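Local coordinates for protein PA1221 (Pseudomonas aeruginosa, PDB 4DG8) that belongs to the ANL superfamily, joining an AMP-binding enzyme domain to a phosphopantetheine attachment site, and holds adenosine monophosphate in its pocket, at residues Ser66-Glu71 with Arg147-Ala152; Leu127-Ser132 with Pro142-Arg147; Asp286-Pro291 with Asp331-Gly336. All coordinates share one frame; numbering follows the deposited sequence.

Interaction 1: residues Ser66-Glu71 with Arg147-Ala152; sequences SDYLLE and RHLPAA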
loop_
_atom_site.group_PDB
_atom_site.type_symbol
_atom_site.label_atom_id
_atom_site.label_comp_id
_atom_site.label_asym_id
_atom_site.label_seq_id
_atom_site.Cartn_x
_atom_site.Cartn_y
_atom_site.Cartn_z
ATOM N N SER A 66 -7.026 12.891 -20.293
ATOM C CA SER A 66 -6.765 11.677 -21.052
ATOM C C SER A 66 -6.564 12.028 -22.518
ATOM O O SER A 66 -5.797 11.367 -23.212
ATOM C CB SER A 66 -7.885 10.644 -20.873
ATOM O OG SER A 66 -7.722 9.544 -21.764
ATOM N N ASP A 67 -7.246 13.069 -22.987
ATOM C CA ASP A 67 -7.051 13.515 -24.356
ATOM C C ASP A 67 -5.596 13.924 -24.543
ATOM O O ASP A 67 -4.942 13.557 -25.535
ATOM C CB ASP A 67 -7.964 14.692 -24.684
ATOM C CG ASP A 67 -9.397 14.285 -24.856
ATOM O OD1 ASP A 67 -9.640 13.092 -25.128
ATOM O OD2 ASP A 67 -10.280 15.169 -24.730
ATOM N N TYR A 68 -5.084 14.680 -23.575
ATOM C CA TYR A 68 -3.657 15.038 -23.608
ATOM C C TYR A 68 -2.692 13.802 -23.552
ATOM O O TYR A 68 -1.740 13.655 -24.369
ATOM C CB TYR A 68 -3.375 16.048 -22.487
ATOM C CG TYR A 68 -1.908 16.294 -22.221
ATOM C CD1 TYR A 68 -1.226 17.323 -22.858
ATOM C CD2 TYR A 68 -1.208 15.491 -21.324
ATOM C CE1 TYR A 68 0.112 17.546 -22.610
ATOM C CE2 TYR A 68 0.123 15.699 -21.070
ATOM C CZ TYR A 68 0.786 16.728 -21.712
ATOM O OH TYR A 68 2.126 16.925 -21.452
ATOM N N LEU A 69 -2.949 12.903 -22.604
ATOM C CA LEU A 69 -2.118 11.714 -22.456
ATOM C C LEU A 69 -2.103 10.879 -23.740
ATOM O O LEU A 69 -1.056 10.392 -24.172
ATOM C CB LEU A 69 -2.610 10.854 -21.289
ATOM C CG LEU A 69 -2.642 11.515 -19.911
ATOM C CD1 LEU A 69 -3.038 10.482 -18.846
ATOM C CD2 LEU A 69 -1.278 12.142 -19.596
ATOM N N LEU A 70 -3.271 10.697 -24.339
ATOM C CA LEU A 70 -3.365 9.904 -25.552
ATOM C C LEU A 70 -2.667 10.604 -26.699
ATOM O O LEU A 70 -2.107 9.950 -27.572
ATOM C CB LEU A 70 -4.821 9.613 -25.905
ATOM C CG LEU A 70 -5.391 8.554 -24.966
ATOM C CD1 LEU A 70 -6.893 8.391 -25.123
ATOM C CD2 LEU A 70 -4.644 7.223 -25.124
ATOM N N GLU A 71 -2.702 11.937 -26.699
ATOM C CA GLU A 71 -1.974 12.668 -27.727
ATOM C C GLU A 71 -0.472 12.373 -27.652
ATOM O O GLU A 71 0.173 12.173 -28.679
ATOM C CB GLU A 71 -2.227 14.173 -27.662
ATOM C CG GLU A 71 -1.299 14.935 -28.599
ATOM C CD GLU A 71 -1.632 16.411 -28.708
ATOM O OE1 GLU A 71 -1.852 17.062 -27.656
ATOM O OE2 GLU A 71 -1.664 16.917 -29.857
ATOM N N ARG A 147 -1.381 21.737 -13.997
ATOM C CA ARG A 147 -2.315 22.849 -14.122
ATOM C C ARG A 147 -2.006 23.665 -15.370
ATOM O O ARG A 147 -2.803 24.495 -15.812
ATOM C CB ARG A 147 -2.256 23.729 -12.866
ATOM C CG ARG A 147 -2.926 23.092 -11.650
ATOM C CD ARG A 147 -2.691 23.858 -10.346
ATOM N NE ARG A 147 -3.092 23.037 -9.205
ATOM C CZ ARG A 147 -2.351 22.055 -8.697
ATOM N NH1 ARG A 147 -1.162 21.792 -9.221
ATOM N NH2 ARG A 147 -2.792 21.335 -7.667
ATOM N N HIS A 148 -0.808 23.468 -15.900
ATOM C CA HIS A 148 -0.362 24.229 -17.065
ATOM C C HIS A 148 -0.361 23.570 -18.455
ATOM O O HIS A 148 0.237 24.100 -19.389
ATOM C CB HIS A 148 0.870 25.076 -16.739
ATOM C CG HIS A 148 0.578 26.151 -15.736
ATOM N ND1 HIS A 148 0.527 25.907 -14.379
ATOM C CD2 HIS A 148 0.253 27.457 -15.895
ATOM C CE1 HIS A 148 0.219 27.025 -13.743
ATOM N NE2 HIS A 148 0.048 27.979 -14.640
ATOM N N LEU A 149 -0.963 22.389 -18.562
ATOM C CA LEU A 149 -0.996 21.639 -19.822
ATOM C C LEU A 149 -1.749 22.320 -20.970
ATOM O O LEU A 149 -2.732 23.039 -20.752
ATOM C CB LEU A 149 -1.585 20.248 -19.604
ATOM C CG LEU A 149 -0.921 19.428 -18.500
ATOM C CD1 LEU A 149 -1.619 18.092 -18.356
ATOM C CD2 LEU A 149 0.552 19.238 -18.782
ATOM N N PRO A 150 -1.277 22.082 -22.205
ATOM C CA PRO A 150 -1.881 22.590 -23.438
ATOM C C PRO A 150 -3.102 21.777 -23.869
ATOM O O PRO A 150 -3.222 20.596 -23.525
ATOM C CB PRO A 150 -0.750 22.431 -24.457
ATOM C CG PRO A 150 -0.006 21.236 -23.985
ATOM C CD PRO A 150 -0.068 21.279 -22.479
ATOM N N ALA A 151 -3.987 22.412 -24.631
ATOM C CA ALA A 151 -5.189 21.761 -25.149
ATOM C C ALA A 151 -4.852 20.577 -26.060
ATOM O O ALA A 151 -3.886 20.618 -26.819
ATOM C CB ALA A 151 -6.055 22.779 -25.904
ATOM N N ALA A 152 -5.655 19.521 -25.991
ATOM C CA ALA A 152 -5.494 18.414 -26.924
ATOM C C ALA A 152 -6.816 18.129 -27.623
ATOM O O ALA A 152 -7.876 18.467 -27.104
ATOM C CB ALA A 152 -4.967 17.171 -26.212
HETATM O O HOH W 1 -9.398 17.706 -24.998
#

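Interaction 2: residues Leu127-Ser132 with Pro142-Arg147; sequences LILDCS and PCVPVR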
loop_
_atom_site.group_PDB
_atom_site.type_symbol
_atom_site.label_atom_id
_atom_site.label_comp_id
_atom_site.label_asym_id
_atom_site.label_seq_id
_atom_site.Cartn_x
_atom_site.Cartn_y
_atom_site.Cartn_z
ATOM N N LEU A 127 6.732 9.851 -18.462
ATOM C CA LEU A 127 6.390 11.225 -18.159
ATOM C C LEU A 127 5.847 11.288 -16.731
ATOM O O LEU A 127 5.190 10.348 -16.262
ATOM C CB LEU A 127 5.332 11.701 -19.166
ATOM C CG LEU A 127 4.733 13.090 -18.937
ATOM C CD1 LEU A 127 5.858 14.118 -18.923
ATOM C CD2 LEU A 127 3.710 13.426 -20.010
ATOM N N ILE A 128 6.088 12.395 -16.045
ATOM C CA ILE A 128 5.588 12.533 -14.690
ATOM C C ILE A 128 4.650 13.731 -14.611
ATOM O O ILE A 128 5.031 14.857 -14.963
ATOM C CB ILE A 128 6.729 12.701 -13.662
ATOM C CG1 ILE A 128 7.636 11.463 -13.638
ATOM C CG2 ILE A 128 6.158 12.999 -12.258
ATOM C CD1 ILE A 128 8.926 11.673 -12.853
ATOM N N LEU A 129 3.435 13.496 -14.126
ATOM C CA LEU A 129 2.458 14.575 -14.020
ATOM C C LEU A 129 2.647 15.258 -12.680
ATOM O O LEU A 129 2.361 14.673 -11.650
ATOM C CB LEU A 129 1.047 13.999 -14.107
ATOM C CG LEU A 129 0.714 13.359 -15.452
ATOM C CD1 LEU A 129 -0.699 12.797 -15.432
ATOM C CD2 LEU A 129 0.872 14.408 -16.555
ATOM N N ASP A 130 3.105 16.506 -12.697
ATOM C CA ASP A 130 3.429 17.198 -11.457
ATOM C C ASP A 130 2.201 17.935 -10.977
ATOM O O ASP A 130 1.747 18.862 -11.636
ATOM C CB ASP A 130 4.568 18.202 -11.702
ATOM C CG ASP A 130 5.045 18.877 -10.418
ATOM O OD1 ASP A 130 4.330 18.820 -9.404
ATOM O OD2 ASP A 130 6.138 19.467 -10.421
ATOM N N CYS A 131 1.635 17.501 -9.852
ATOM C CA CYS A 131 0.430 18.134 -9.318
ATOM C C CYS A 131 0.693 19.123 -8.201
ATOM O O CYS A 131 -0.254 19.688 -7.662
ATOM C CB CYS A 131 -0.586 17.093 -8.826
ATOM S SG CYS A 131 -1.198 16.018 -10.112
ATOM N N SER A 132 1.956 19.317 -7.824
ATOM C CA SER A 132 2.253 20.216 -6.707
ATOM C C SER A 132 1.795 21.631 -7.036
ATOM O O SER A 132 1.722 22.028 -8.200
ATOM C CB SER A 132 3.741 20.205 -6.363
ATOM O OG SER A 132 4.526 20.586 -7.479
ATOM N N PRO A 142 11.378 13.653 -16.523
ATOM C CA PRO A 142 10.396 14.154 -17.503
ATOM C C PRO A 142 9.068 14.560 -16.848
ATOM O O PRO A 142 8.140 13.765 -16.818
ATOM C CB PRO A 142 10.211 12.968 -18.464
ATOM C CG PRO A 142 10.547 11.747 -17.644
ATOM C CD PRO A 142 11.536 12.185 -16.565
ATOM N N CYS A 143 9.013 15.782 -16.317
ATOM C CA CYS A 143 7.854 16.293 -15.586
ATOM C C CYS A 143 7.108 17.345 -16.373
ATOM O O CYS A 143 7.717 18.135 -17.077
ATOM C CB CYS A 143 8.286 16.970 -14.288
ATOM S SG CYS A 143 8.606 15.891 -12.913
ATOM N N VAL A 144 5.787 17.369 -16.217
ATOM C CA VAL A 144 4.978 18.454 -16.746
ATOM C C VAL A 144 4.047 18.987 -15.664
ATOM O O VAL A 144 3.534 18.217 -14.857
ATOM C CB VAL A 144 4.154 18.016 -17.972
ATOM C CG1 VAL A 144 5.078 17.574 -19.083
ATOM C CG2 VAL A 144 3.170 16.899 -17.614
ATOM N N PRO A 145 3.863 20.319 -15.622
ATOM C CA PRO A 145 2.953 20.928 -14.641
ATOM C C PRO A 145 1.521 20.585 -15.004
ATOM O O PRO A 145 1.087 20.863 -16.121
ATOM C CB PRO A 145 3.203 22.428 -14.820
ATOM C CG PRO A 145 3.635 22.566 -16.262
ATOM C CD PRO A 145 4.364 21.291 -16.613
ATOM N N VAL A 146 0.763 20.047 -14.064
ATOM C CA VAL A 146 -0.527 19.495 -14.436
ATOM C C VAL A 146 -1.576 20.593 -14.641
ATOM O O VAL A 146 -2.524 20.412 -15.386
ATOM C CB VAL A 146 -1.008 18.420 -13.439
ATOM C CG1 VAL A 146 -1.691 19.071 -12.235
ATOM C CG2 VAL A 146 -1.936 17.445 -14.139
ATOM N N ARG A 147 -1.381 21.737 -13.997
ATOM C CA ARG A 147 -2.315 22.849 -14.122
ATOM C C ARG A 147 -2.006 23.665 -15.370
ATOM O O ARG A 147 -2.803 24.495 -15.812
ATOM C CB ARG A 147 -2.256 23.729 -12.866
ATOM C CG ARG A 147 -2.926 23.092 -11.650
ATOM C CD ARG A 147 -2.691 23.858 -10.346
ATOM N NE ARG A 147 -3.092 23.037 -9.205
ATOM C CZ ARG A 147 -2.351 22.055 -8.697
ATOM N NH1 ARG A 147 -1.162 21.792 -9.221
ATOM N NH2 ARG A 147 -2.792 21.335 -7.667
#

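Interaction 3: residues Asp286-Pro291 with Asp331-Gly336; sequences DILSVP and DDIPIG. With AMP (adenosine monophosphate), chain B.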
loop_
_atom_site.group_PDB
_atom_site.type_symbol
_atom_site.label_atom_id
_atom_site.label_comp_id
_atom_site.label_asym_id
_atom_site.label_seq_id
_atom_site.Cartn_x
_atom_site.Cartn_y
_atom_site.Cartn_z
ATOM N N ASP A 286 0.553 -4.748 9.928
ATOM C CA ASP A 286 1.382 -5.432 10.916
ATOM C C ASP A 286 0.448 -6.224 11.811
ATOM O O ASP A 286 -0.773 -6.052 11.749
ATOM C CB ASP A 286 2.160 -4.444 11.784
ATOM C CG ASP A 286 3.506 -4.098 11.206
ATOM O OD1 ASP A 286 4.380 -5.003 11.115
ATOM O OD2 ASP A 286 3.690 -2.912 10.860
ATOM N N ILE A 287 1.027 -7.089 12.637
ATOM C CA ILE A 287 0.281 -7.787 13.672
ATOM C C ILE A 287 -0.462 -6.762 14.533
ATOM O O ILE A 287 0.139 -5.830 15.094
ATOM C CB ILE A 287 1.244 -8.635 14.539
ATOM C CG1 ILE A 287 1.747 -9.835 13.747
ATOM C CG2 ILE A 287 0.587 -9.119 15.881
ATOM C CD1 ILE A 287 2.964 -10.545 14.428
ATOM N N LEU A 288 -1.773 -6.941 14.636
ATOM C CA LEU A 288 -2.577 -6.025 15.417
ATOM C C LEU A 288 -2.307 -6.232 16.906
ATOM O O LEU A 288 -2.042 -7.355 17.367
ATOM C CB LEU A 288 -4.071 -6.206 15.121
ATOM C CG LEU A 288 -4.586 -6.049 13.688
ATOM C CD1 LEU A 288 -6.111 -6.035 13.731
ATOM C CD2 LEU A 288 -4.045 -4.777 13.024
ATOM N N SER A 289 -2.393 -5.140 17.652
ATOM C CA SER A 289 -2.225 -5.177 19.100
ATOM C C SER A 289 -3.613 -5.385 19.722
ATOM O O SER A 289 -4.456 -4.490 19.716
ATOM C CB SER A 289 -1.620 -3.848 19.575
ATOM O OG SER A 289 -1.774 -3.660 20.960
ATOM N N VAL A 290 -3.830 -6.570 20.274
ATOM C CA VAL A 290 -5.096 -6.878 20.905
ATOM C C VAL A 290 -5.463 -5.851 21.993
ATOM O O VAL A 290 -6.612 -5.435 22.079
ATOM C CB VAL A 290 -5.132 -8.337 21.429
ATOM C CG1 VAL A 290 -6.440 -8.619 22.176
ATOM C CG2 VAL A 290 -4.947 -9.327 20.252
ATOM N N PRO A 291 -4.497 -5.428 22.818
ATOM C CA PRO A 291 -4.912 -4.444 23.833
ATOM C C PRO A 291 -5.467 -3.135 23.244
ATOM O O PRO A 291 -6.385 -2.552 23.828
ATOM C CB PRO A 291 -3.621 -4.186 24.613
ATOM C CG PRO A 291 -2.859 -5.491 24.488
ATOM C CD PRO A 291 -3.141 -5.959 23.072
ATOM N N ASP A 331 -5.173 -14.041 21.828
ATOM C CA ASP A 331 -3.798 -13.534 21.888
ATOM C C ASP A 331 -3.504 -12.732 20.626
ATOM O O ASP A 331 -2.560 -11.954 20.586
ATOM C CB ASP A 331 -2.777 -14.681 21.969
ATOM C CG ASP A 331 -2.609 -15.255 23.375
ATOM O OD1 ASP A 331 -3.360 -14.887 24.303
ATOM O OD2 ASP A 331 -1.709 -16.112 23.535
ATOM N N ASP A 332 -4.300 -12.955 19.585
ATOM C CA ASP A 332 -4.136 -12.255 18.313
ATOM C C ASP A 332 -5.490 -12.130 17.638
ATOM O O ASP A 332 -6.331 -12.994 17.813
ATOM C CB ASP A 332 -3.208 -13.047 17.383
ATOM C CG ASP A 332 -3.783 -14.419 17.009
ATOM O OD1 ASP A 332 -3.717 -15.337 17.855
ATOM O OD2 ASP A 332 -4.301 -14.584 15.877
ATOM N N ILE A 333 -5.688 -11.071 16.853
ATOM C CA ILE A 333 -6.899 -10.934 16.038
ATOM C C ILE A 333 -6.725 -11.755 14.767
ATOM O O ILE A 333 -5.742 -11.557 14.048
ATOM C CB ILE A 333 -7.130 -9.473 15.601
ATOM C CG1 ILE A 333 -7.129 -8.529 16.811
ATOM C CG2 ILE A 333 -8.422 -9.349 14.781
ATOM C CD1 ILE A 333 -8.191 -8.855 17.857
ATOM N N PRO A 334 -7.672 -12.677 14.480
ATOM C CA PRO A 334 -7.594 -13.457 13.235
ATOM C C PRO A 334 -7.422 -12.534 12.035
ATOM O O PRO A 334 -7.849 -11.363 12.098
ATOM C CB PRO A 334 -8.971 -14.143 13.160
ATOM C CG PRO A 334 -9.421 -14.263 14.590
ATOM C CD PRO A 334 -8.859 -13.022 15.287
ATOM N N ILE A 335 -6.747 -13.020 10.992
ATOM C CA ILE A 335 -6.719 -12.310 9.713
ATOM C C ILE A 335 -7.831 -12.853 8.818
ATOM O O ILE A 335 -8.023 -12.402 7.690
ATOM C CB ILE A 335 -5.344 -12.360 9.000
ATOM C CG1 ILE A 335 -4.910 -13.804 8.711
ATOM C CG2 ILE A 335 -4.295 -11.603 9.829
ATOM C CD1 ILE A 335 -3.534 -13.922 7.996
ATOM N N GLY A 336 -8.588 -13.801 9.361
ATOM C CA GLY A 336 -9.827 -14.249 8.743
ATOM C C GLY A 336 -9.741 -15.143 7.520
ATOM O O GLY A 336 -9.053 -16.174 7.528
HETATM P P AMP B . 2.782 -4.656 1.914
HETATM O O1P AMP B . 3.697 -3.450 1.939
HETATM O O2P AMP B . 1.277 -4.427 1.976
HETATM O O3P AMP B . 3.148 -5.451 0.675
HETATM O "O5'" AMP B . 3.205 -5.669 3.063
HETATM C "C5'" AMP B . 2.674 -6.979 3.098
HETATM C "C4'" AMP B . 3.162 -7.743 4.298
HETATM O "O4'" AMP B . 2.827 -7.026 5.516
HETATM C "C3'" AMP B . 2.549 -9.118 4.494
HETATM O "O3'" AMP B . 3.152 -10.111 3.673
HETATM C "C2'" AMP B . 2.734 -9.354 5.987
HETATM O "O2'" AMP B . 4.073 -9.745 6.266
HETATM C "C1'" AMP B . 2.513 -7.945 6.547
HETATM N N9 AMP B . 1.107 -7.726 6.960
HETATM C C8 AMP B . 0.191 -7.039 6.237
HETATM N N7 AMP B . -1.012 -7.000 6.862
HETATM C C5 AMP B . -0.896 -7.681 8.012
HETATM C C6 AMP B . -1.797 -8.027 9.145
HETATM N N6 AMP B . -3.083 -7.631 9.160
HETATM N N1 AMP B . -1.285 -8.751 10.170
HETATM C C2 AMP B . 0.007 -9.144 10.155
HETATM N N3 AMP B . 0.875 -8.864 9.162
HETATM C C4 AMP B . 0.503 -8.149 8.077
HETATM O O HOH W 2 -3.234 -9.623 16.176
#

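Interaction 1: residues Ser66-Glu71 with Arg147-Ala152
The carboxylate of Asp67, whose CB meets the methyl group of Ala152, is gripped at both oxygens. OD1 forms a salt bridge with Arg158 NH2 and accepts a hydrogen bond from Ser155 N, while Asp67 OD2 takes a hydrogen from a water 2.7 Å away. That water gives its second hydrogen to Ala152 O, again at 2.7 Å, and so ties helix 55-72 to the loop that follows strand 143-145.

The rest of the joint is apolar. Leu149 reaches the Tyr68 ring at about a right angle to that side chain. Its CD1 lies over one face, 4.1 Å from the ring centroid and 16° off the normal, a CH-pi contact shifted toward the CD2-CE2 rim. The other branch, Leu149 CD2, is 3.9 Å from Tyr68 CZ and equally close to the hydroxyl oxygen. Pro150 comes to the ring at a slant, its CD 3.7 Å from Tyr68 CE1. At the root of the tyrosine, Ala152 CB lies 3.6 Å from Tyr68 CA. Tyr68 CG is anti to the backbone N (chi1 168°), which sets the ring on the side of its own carbonyl carbon. Glu71 borders the same alanine methyl from the next turn, with OE1 3.4 Å from Ala152 CB. Beyond this contact the tyrosine also meets His72 and Val144.

Between residues 66-71 and 147-152 themselves, the joint is thus aliphatic groups packed on an aromatic ring, with one water as the polar bridge. The buried carboxylate of Asp67, paired with an arginine and a backbone N-H from farther along the same loop, probably stays ionised and fastens the chain just beyond Ala152 to the helix.

Interaction 2: residues Leu127-Ser132 with Pro142-Arg147
The guanidinium of Arg147 meets Cys131 O at its edge, exactly in its own plane, with NH1 and NH2 both donating to that single oxygen. NH1 is 2.8 Å from Cys131 O and stands well above the carbonyl plane, whereas NH2 is tilted only 21° from it, on the same face. Extended from CG to NE, the arginine spans the gap back to the end of strand 125-130; NH2 also has a long, weak ion pair with Glu89.

Before this clamp the two chains run parallel, strand 143-145 forming the edge of a mixed seven-stranded sheet. Ile128 N to Pro142 O is the shortest backbone bond, at 2.6 Å; Val144 then uses both its N and its O, bonding to Ile128 O and Asp130 N, and Val146 N follows to Asp130 O. On one face Ile128 CB touches Cys143 SG at 3.8 Å. On the other, Val144 CG2 lies alongside Leu129 CD2 at 3.6 Å, and Val144 CG1 meets Leu127 CD1 at 3.5 Å. Where the strand ends, Asp130 OD1 accepts from both Ser132 N and Ser132 OG, closing an Asx turn, and Cys131 SG rests on Val146 CG1.

Interaction 3: residues Asp286-Pro291 with Asp331-Gly336
Val290 pushes one methyl into the backbone of the facing loop: CG2 lies 3.6 Å from Asp332 CA and equally near Asp331 O. The same methyl reaches Ile333 CD1 at 4.1 Å. Two residues earlier, Leu288 crosses Ile333 at about a right angle, with Leu288 CD1 4.0 Å from Ile333 CB and against both of its branches. Beside this apolar patch a water accepts from Ile333 N at 2.9 Å and donates to Leu288 O at 2.8 Å, so the two backbones are linked through it.

The next layer positions these groups. Ser289 is at the N-cap position of helix 290-299, which Val290 opens; Ser289 OG is hydrogen-bonded to His292 ND1. In the other segment, Asp332 OD2 makes a salt bridge with Arg413, and Ile335 and Gly336 pair with Leu412 through their backbones as a classic beta bulge. Asn307 touches Leu288, Ile333 and Ile335, donates from ND2 to Pro334 O, and uses OD1 to bond the adenosine monophosphate.

At the start of residues 286-291 the chain borders that ligand. Asp286 O is 3.2 Å from N1 of the AMP, and Ile287 N is 3.4 Å from its C2. Ile335 brings CG2 to 4.2 Å from AMP N1, so both segments approach the adenine. The Asp286 carboxylate is engaged with Lys458 through OD2.

Between the segments the direct contact is hydrocarbon packing, with a water satisfying one N-H and one C=O. Asn307 meets both segments and bonds the nucleotide, which probably links this packing to the pocket.

Interactions 1 and 2 form one continuous patch: their centres are 11 Å apart and they share Arg147. Along the chain, the strand pairing of interaction 2 falls between the two halves of interaction 1. Tyr68 of helix 55-72 and Leu149 of the loop after strand 143-145 both pack on Val144, and so cover part of this edge strand of the seven-stranded sheet. Interaction 3 comes later in sequence and lies on the opposite side of the chain's centre, its centre 47 Å from that of interaction 1 and 41 Å from that of interaction 2. All three belong to the AMP-binding enzyme region, but interaction 3 alone borders the nucleotide; the other two are distant structural packing.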